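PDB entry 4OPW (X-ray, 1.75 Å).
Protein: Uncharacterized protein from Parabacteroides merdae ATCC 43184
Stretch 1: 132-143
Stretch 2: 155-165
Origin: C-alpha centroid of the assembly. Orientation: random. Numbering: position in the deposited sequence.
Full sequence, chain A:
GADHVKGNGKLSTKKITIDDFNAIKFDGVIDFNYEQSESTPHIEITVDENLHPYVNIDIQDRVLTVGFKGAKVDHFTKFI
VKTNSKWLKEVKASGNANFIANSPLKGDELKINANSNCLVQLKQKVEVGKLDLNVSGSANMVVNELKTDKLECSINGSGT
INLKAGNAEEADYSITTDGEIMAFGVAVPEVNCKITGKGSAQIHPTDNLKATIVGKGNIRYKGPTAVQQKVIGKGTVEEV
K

Stretch 1 132-143: DLNVSGSANMVV
Stretch 2 (155-165) INGSGTINLKA

This contact is a parallel beta-sheet pairing in which two stretches of one chain, each a pair of strand segments joined by a glycine-containing bend, lie in register, with hydrophobic side chains on one face and mostly polar ones on the other. The strand of 139-143 runs parallel to that of 159-163 (0° between axes), their axes 4.8 Å apart, and the register is a constant offset of twenty residues: Asn140 pairs with Thr160, Met141 with Ile161, Val142 with Asn162 and Val143 with Leu163.

The backbone is extended, with phi from about -109° to -136° and psi from 95° to 150° over Asn140-Val143 and Thr160-Leu163. Hydrogen bonds alternate between the strands as parallel pairing requires: Thr160 N to Ala139 O (3.1 Å), Met141 N to Thr160 O (2.9 Å), Asn162 N to Met141 O (2.8 Å), Val143 N to Asn162 O (2.9 Å) and Lys164 N to Val143 O (2.9 Å). Before the bends, Val135 lies beside Ile155, and Asn156 N donates to Val135 O (2.9 Å).

At the bend, Ser136 to Ala139 form a type I' turn, closed by Ala139 N to Ser136 O (3.1 Å). Gly137 (54/42) and Ser138 (63/24) both have positive phi, which glycine adopts freely; Gly137 suits this, and Ser138 adopts it although it has a side chain. Ser138 N donates to Ser158 O (3.1 Å), and the hydroxyls Ser138 OG (chi1 m) and Ser158 OG (chi1 p) hydrogen-bond at 2.7 Å. Gly159 (130/176) is required by its surroundings: an ideal CB would clash with Val135 CG1 (2.4 Å) and Ala139 O (2.6 Å), and would be jammed against the carbonyl O of Ser158.

Val135, Met141, Val143, Ile155, Ile161 and Leu163 share the apolar face, where apolar side chains, which need no polar partners, pack together. Val135 CG2 (chi1 t) meets Ile161 CG1 (m, t) at 3.6 Å. Leu163 (m, t) places CD2 3.8 Å from Val143 CB (chi1 t) and 3.7 Å from Leu133 CD1 (m, t). Met141, a selenomethionine (t, t, m), brings CB to 4.4 Å from Ile161 CG1.

On the other face, Thr160 OG1 (chi1 p) donates to Asn140 OD1 (chi1 m) at 2.6 Å, a short bond that pairs the hydroxyl with the amide oxygen. A water donates to Thr160 OG1 (2.7 Å) and Met141 O (2.9 Å). Further along, Val142 CG1 (chi1 t) packs against Lys164 CE (m, t, t, t) at 3.7 Å, so the far end of the lysine's methylene chain lies against the valine methyl.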

ATOM      1  N   ASP A 132      -0.949  -7.745   4.842  1.00 19.34           N
ATOM      2  CA  ASP A 132       0.002  -7.038   5.682  1.00 18.04           C
ATOM      3  C   ASP A 132       0.338  -5.683   5.069  1.00 20.49           C
ATOM      4  O   ASP A 132       1.122  -5.583   4.119  1.00 18.73           O
ATOM      5  CB  ASP A 132       1.238  -7.941   5.862  1.00 20.62           C
ATOM      6  CG  ASP A 132       2.388  -7.366   6.655  1.00 31.59           C
ATOM      7  OD1 ASP A 132       2.220  -6.284   7.253  1.00 32.79           O
ATOM      8  OD2 ASP A 132       3.452  -8.010   6.692  1.00 35.27           O
ATOM      9  N   LEU A 133      -0.253  -4.618   5.649  1.00 17.41           N
ATOM     10  CA  LEU A 133      -0.142  -3.263   5.141  1.00 17.34           C
ATOM     11  C   LEU A 133       0.671  -2.384   6.057  1.00 21.61           C
ATOM     12  O   LEU A 133       0.436  -2.347   7.272  1.00 21.47           O
ATOM     13  CB  LEU A 133      -1.545  -2.673   4.963  1.00 17.60           C
ATOM     14  CG  LEU A 133      -2.568  -3.553   4.207  1.00 21.47           C
ATOM     15  CD1 LEU A 133      -3.930  -2.887   4.165  1.00 21.61           C
ATOM     16  CD2 LEU A 133      -2.098  -3.865   2.786  1.00 20.94           C
ATOM     17  N   ASN A 134       1.652  -1.697   5.473  1.00 17.37           N
ATOM     18  CA  ASN A 134       2.565  -0.832   6.213  1.00 16.60           C
ATOM     19  C   ASN A 134       2.710   0.491   5.523  1.00 21.62           C
ATOM     20  O   ASN A 134       2.967   0.542   4.312  1.00 21.44           O
ATOM     21  CB  ASN A 134       3.941  -1.508   6.339  1.00 18.63           C
ATOM     22  CG  ASN A 134       3.857  -2.887   6.955  1.00 32.59           C
ATOM     23  OD1 ASN A 134       3.883  -3.017   8.168  1.00 27.46           O
ATOM     24  ND2 ASN A 134       3.656  -3.929   6.124  1.00 28.08           N
ATOM     25  N   VAL A 135       2.515   1.578   6.283  1.00 16.87           N
ATOM     26  CA  VAL A 135       2.645   2.921   5.742  1.00 16.51           C
ATOM     27  C   VAL A 135       3.649   3.715   6.581  1.00 19.63           C
ATOM     28  O   VAL A 135       3.676   3.584   7.818  1.00 16.86           O
ATOM     29  CB  VAL A 135       1.249   3.618   5.673  1.00 20.59           C
ATOM     30  CG1 VAL A 135       1.369   5.147   5.721  1.00 20.31           C
ATOM     31  CG2 VAL A 135       0.473   3.176   4.418  1.00 19.88           C
ATOM     32  N   SER A 136       4.443   4.567   5.912  1.00 16.23           N
ATOM     33  CA  SER A 136       5.327   5.507   6.609  1.00 17.46           C
ATOM     34  C   SER A 136       5.567   6.713   5.707  1.00 19.67           C
ATOM     35  O   SER A 136       5.125   6.701   4.556  1.00 18.71           O
ATOM     36  CB  SER A 136       6.640   4.839   7.016  1.00 20.79           C
ATOM     37  OG  SER A 136       7.492   4.627   5.907  1.00 23.04           O
ATOM     38  N   GLY A 137       6.196   7.757   6.251  1.00 17.77           N
ATOM     39  CA  GLY A 137       6.564   8.960   5.498  1.00 17.50           C
ATOM     40  C   GLY A 137       5.425   9.624   4.765  1.00 20.54           C
ATOM     41  O   GLY A 137       5.594  10.068   3.629  1.00 20.67           O
ATOM     42  N   SER A 138       4.249   9.712   5.425  1.00 17.21           N
ATOM     43  CA  SER A 138       3.041  10.378   4.928  1.00 17.36           C
ATOM     44  C   SER A 138       2.483   9.741   3.665  1.00 18.46           C
ATOM     45  O   SER A 138       1.722  10.402   2.941  1.00 19.09           O
ATOM     46  CB  SER A 138       3.268  11.879   4.708  1.00 22.38           C
ATOM     47  OG  SER A 138       3.740  12.515   5.883  1.00 33.26           O
ATOM     48  N   ALA A 139       2.793   8.448   3.427  1.00 15.49           N
ATOM     49  CA  ALA A 139       2.176   7.716   2.335  1.00 14.76           C
ATOM     50  C   ALA A 139       0.696   7.443   2.681  1.00 20.51           C
ATOM     51  O   ALA A 139       0.278   7.595   3.838  1.00 18.84           O
ATOM     52  CB  ALA A 139       2.930   6.402   2.060  1.00 15.14           C
ATOM     53  N   ASN A 140      -0.114   7.120   1.667  1.00 17.84           N
ATOM     54  CA  ASN A 140      -1.540   6.869   1.858  1.00 16.84           C
ATOM     55  C   ASN A 140      -1.949   5.611   1.143  1.00 21.45           C
ATOM     56  O   ASN A 140      -1.487   5.338   0.028  1.00 19.64           O
ATOM     57  CB  ASN A 140      -2.358   8.058   1.343  1.00 17.52           C
ATOM     58  CG  ASN A 140      -2.112   9.327   2.117  1.00 29.67           C
ATOM     59  OD1 ASN A 140      -2.531   9.466   3.268  1.00 25.62           O
ATOM     60  ND2 ASN A 140      -1.367  10.253   1.548  1.00 25.53           N
HETATM   61  N   MSE A 141      -2.844   4.851   1.759  1.00 18.17           N
HETATM   62  CA  MSE A 141      -3.327   3.647   1.122  1.00 18.11           C
HETATM   63  C   MSE A 141      -4.844   3.581   1.175  1.00 22.25           C
HETATM   64  O   MSE A 141      -5.445   3.947   2.188  1.00 22.19           O
HETATM   65  CB  MSE A 141      -2.723   2.413   1.779  1.00 19.65           C
HETATM   66  CG  MSE A 141      -2.856   1.186   0.927  1.00 26.69           C
HETATM   67 SE   MSE A 141      -1.997  -0.216   1.954  0.75 32.03          SE
HETATM   68  CE  MSE A 141      -0.394   0.253   2.058  1.00 24.46           C
ATOM     69  N   VAL A 142      -5.466   3.178   0.059  1.00 17.28           N
ATOM     70  CA  VAL A 142      -6.918   3.027  -0.022  1.00 18.20           C
ATOM     71  C   VAL A 142      -7.218   1.617  -0.535  1.00 21.45           C
ATOM     72  O   VAL A 142      -6.816   1.274  -1.656  1.00 20.44           O
ATOM     73  CB  VAL A 142      -7.628   4.112  -0.885  1.00 22.41           C
ATOM     74  CG1 VAL A 142      -9.149   3.915  -0.863  1.00 23.48           C
ATOM     75  CG2 VAL A 142      -7.249   5.529  -0.435  1.00 22.66           C
ATOM     76  N   VAL A 143      -7.946   0.826   0.261  1.00 17.60           N
ATOM     77  CA  VAL A 143      -8.345  -0.535  -0.093  1.00 16.95           C
ATOM     78  C   VAL A 143      -9.866  -0.552  -0.141  1.00 20.91           C
ATOM     79  O   VAL A 143     -10.519  -0.378   0.893  1.00 20.97           O
ATOM     80  CB  VAL A 143      -7.756  -1.612   0.875  1.00 19.36           C
ATOM     81  CG1 VAL A 143      -8.191  -3.014   0.455  1.00 18.42           C
ATOM     82  CG2 VAL A 143      -6.213  -1.525   0.946  1.00 18.90           C
ATOM     83  N   ILE A 155       1.116   1.942  10.808  1.00 17.20           N
ATOM     84  CA  ILE A 155       1.559   3.269  10.358  1.00 17.36           C
ATOM     85  C   ILE A 155       2.702   3.709  11.259  1.00 21.58           C
ATOM     86  O   ILE A 155       2.568   3.604  12.472  1.00 18.15           O
ATOM     87  CB  ILE A 155       0.420   4.321  10.331  1.00 20.40           C
ATOM     88  CG1 ILE A 155      -0.749   3.859   9.416  1.00 21.25           C
ATOM     89  CG2 ILE A 155       0.990   5.713   9.868  1.00 19.59           C
ATOM     90  CD1 ILE A 155      -1.924   4.788   9.412  1.00 23.44           C
ATOM     91  N   ASN A 156       3.815   4.236  10.674  1.00 18.91           N
ATOM     92  CA  ASN A 156       4.952   4.763  11.427  1.00 19.72           C
ATOM     93  C   ASN A 156       5.298   6.157  10.945  1.00 22.49           C
ATOM     94  O   ASN A 156       5.393   6.379   9.738  1.00 21.92           O
ATOM     95  CB  ASN A 156       6.170   3.854  11.307  1.00 20.96           C
ATOM     96  CG  ASN A 156       6.124   2.736  12.280  1.00 44.43           C
ATOM     97  OD1 ASN A 156       6.504   2.892  13.440  1.00 43.88           O
ATOM     98  ND2 ASN A 156       5.623   1.598  11.838  1.00 33.28           N
ATOM     99  N   GLY A 157       5.410   7.097  11.882  1.00 19.74           N
ATOM    100  CA  GLY A 157       5.734   8.492  11.586  1.00 18.16           C
ATOM    101  C   GLY A 157       4.520   9.309  11.200  1.00 21.27           C
ATOM    102  O   GLY A 157       4.128  10.231  11.915  1.00 20.57           O
ATOM    103  N   SER A 158       3.899   8.957  10.068  1.00 17.39           N
ATOM    104  CA  SER A 158       2.711   9.634   9.542  1.00 17.34           C
ATOM    105  C   SER A 158       2.199   8.880   8.345  1.00 19.48           C
ATOM    106  O   SER A 158       2.946   8.136   7.716  1.00 18.03           O
ATOM    107  CB  SER A 158       3.043  11.075   9.135  1.00 19.86           C
ATOM    108  OG  SER A 158       4.078  11.056   8.152  1.00 23.41           O
ATOM    109  N   GLY A 159       0.967   9.173   7.984  1.00 18.94           N
ATOM    110  CA  GLY A 159       0.325   8.568   6.827  1.00 18.92           C
ATOM    111  C   GLY A 159      -1.044   8.022   7.156  1.00 21.44           C
ATOM    112  O   GLY A 159      -1.487   8.108   8.307  1.00 19.29           O
ATOM    113  N   THR A 160      -1.754   7.505   6.134  1.00 17.94           N
ATOM    114  CA  THR A 160      -3.118   7.020   6.357  1.00 17.93           C
ATOM    115  C   THR A 160      -3.360   5.675   5.671  1.00 21.14           C
ATOM    116  O   THR A 160      -2.775   5.382   4.616  1.00 19.51           O
ATOM    117  CB  THR A 160      -4.202   8.039   5.911  1.00 23.03           C
ATOM    118  OG1 THR A 160      -4.300   8.045   4.492  1.00 26.32           O
ATOM    119  CG2 THR A 160      -3.996   9.453   6.445  1.00 22.22           C
ATOM    120  N   ILE A 161      -4.254   4.875   6.263  1.00 17.15           N
ATOM    121  CA  ILE A 161      -4.702   3.598   5.702  1.00 15.75           C
ATOM    122  C   ILE A 161      -6.226   3.618   5.770  1.00 19.93           C
ATOM    123  O   ILE A 161      -6.792   3.686   6.861  1.00 20.82           O
ATOM    124  CB  ILE A 161      -4.080   2.339   6.369  1.00 18.67           C
ATOM    125  CG1 ILE A 161      -2.520   2.334   6.194  1.00 19.75           C
ATOM    126  CG2 ILE A 161      -4.702   1.062   5.747  1.00 19.98           C
ATOM    127  CD1 ILE A 161      -1.731   1.238   6.965  1.00 22.25           C
ATOM    128  N   ASN A 162      -6.875   3.622   4.614  1.00 16.23           N
ATOM    129  CA  ASN A 162      -8.334   3.620   4.527  1.00 17.24           C
ATOM    130  C   ASN A 162      -8.797   2.289   3.965  1.00 19.68           C
ATOM    131  O   ASN A 162      -8.540   1.987   2.803  1.00 19.61           O
ATOM    132  CB  ASN A 162      -8.815   4.794   3.663  1.00 19.69           C
ATOM    133  CG  ASN A 162     -10.315   4.928   3.547  1.00 29.43           C
ATOM    134  OD1 ASN A 162     -11.085   4.189   4.157  1.00 25.79           O
ATOM    135  ND2 ASN A 162     -10.755   5.866   2.722  1.00 28.39           N
ATOM    136  N   LEU A 163      -9.456   1.485   4.807  1.00 16.92           N
ATOM    137  CA  LEU A 163      -9.990   0.155   4.464  1.00 17.93           C
ATOM    138  C   LEU A 163     -11.486   0.313   4.430  1.00 22.86           C
ATOM    139  O   LEU A 163     -12.130   0.354   5.475  1.00 21.55           O
ATOM    140  CB  LEU A 163      -9.545  -0.905   5.492  1.00 18.08           C
ATOM    141  CG  LEU A 163      -8.049  -0.971   5.844  1.00 22.38           C
ATOM    142  CD1 LEU A 163      -7.790  -2.064   6.869  1.00 21.77           C
ATOM    143  CD2 LEU A 163      -7.185  -1.220   4.586  1.00 23.61           C
ATOM    144  N   LYS A 164     -12.017   0.552   3.240  1.00 21.48           N
ATOM    145  CA  LYS A 164     -13.420   0.923   3.025  1.00 21.04           C
ATOM    146  C   LYS A 164     -14.454  -0.145   3.393  1.00 24.40           C
ATOM    147  O   LYS A 164     -15.520   0.207   3.901  1.00 25.29           O
ATOM    148  CB  LYS A 164     -13.635   1.313   1.563  1.00 22.32           C
ATOM    149  CG  LYS A 164     -12.942   2.619   1.173  1.00 28.00           C
ATOM    150  CD  LYS A 164     -13.369   3.050  -0.218  1.00 36.25           C
ATOM    151  CE  LYS A 164     -12.839   4.413  -0.587  1.00 45.60           C
ATOM    152  NZ  LYS A 164     -12.974   4.678  -2.044  1.00 54.05           N
ATOM    153  N   ALA A 165     -14.185  -1.424   3.103  1.00 20.88           N
ATOM    154  CA  ALA A 165     -15.158  -2.493   3.333  1.00 21.97           C
ATOM    155  C   ALA A 165     -14.499  -3.827   3.462  1.00 26.07           C
ATOM    156  O   ALA A 165     -13.392  -4.020   2.967  1.00 24.53           O
ATOM    157  CB  ALA A 165     -16.153  -2.543   2.164  1.00 22.99           C
TER
HETATM  158  O   HOH W   1       4.744   1.100   9.302  1.00 30.66           O
HETATM  159  O   HOH W   2       7.863   8.210   8.507  1.00 25.35           O
HETATM  160  O   HOH W   3      -5.893   6.791   2.733  1.00 27.67           O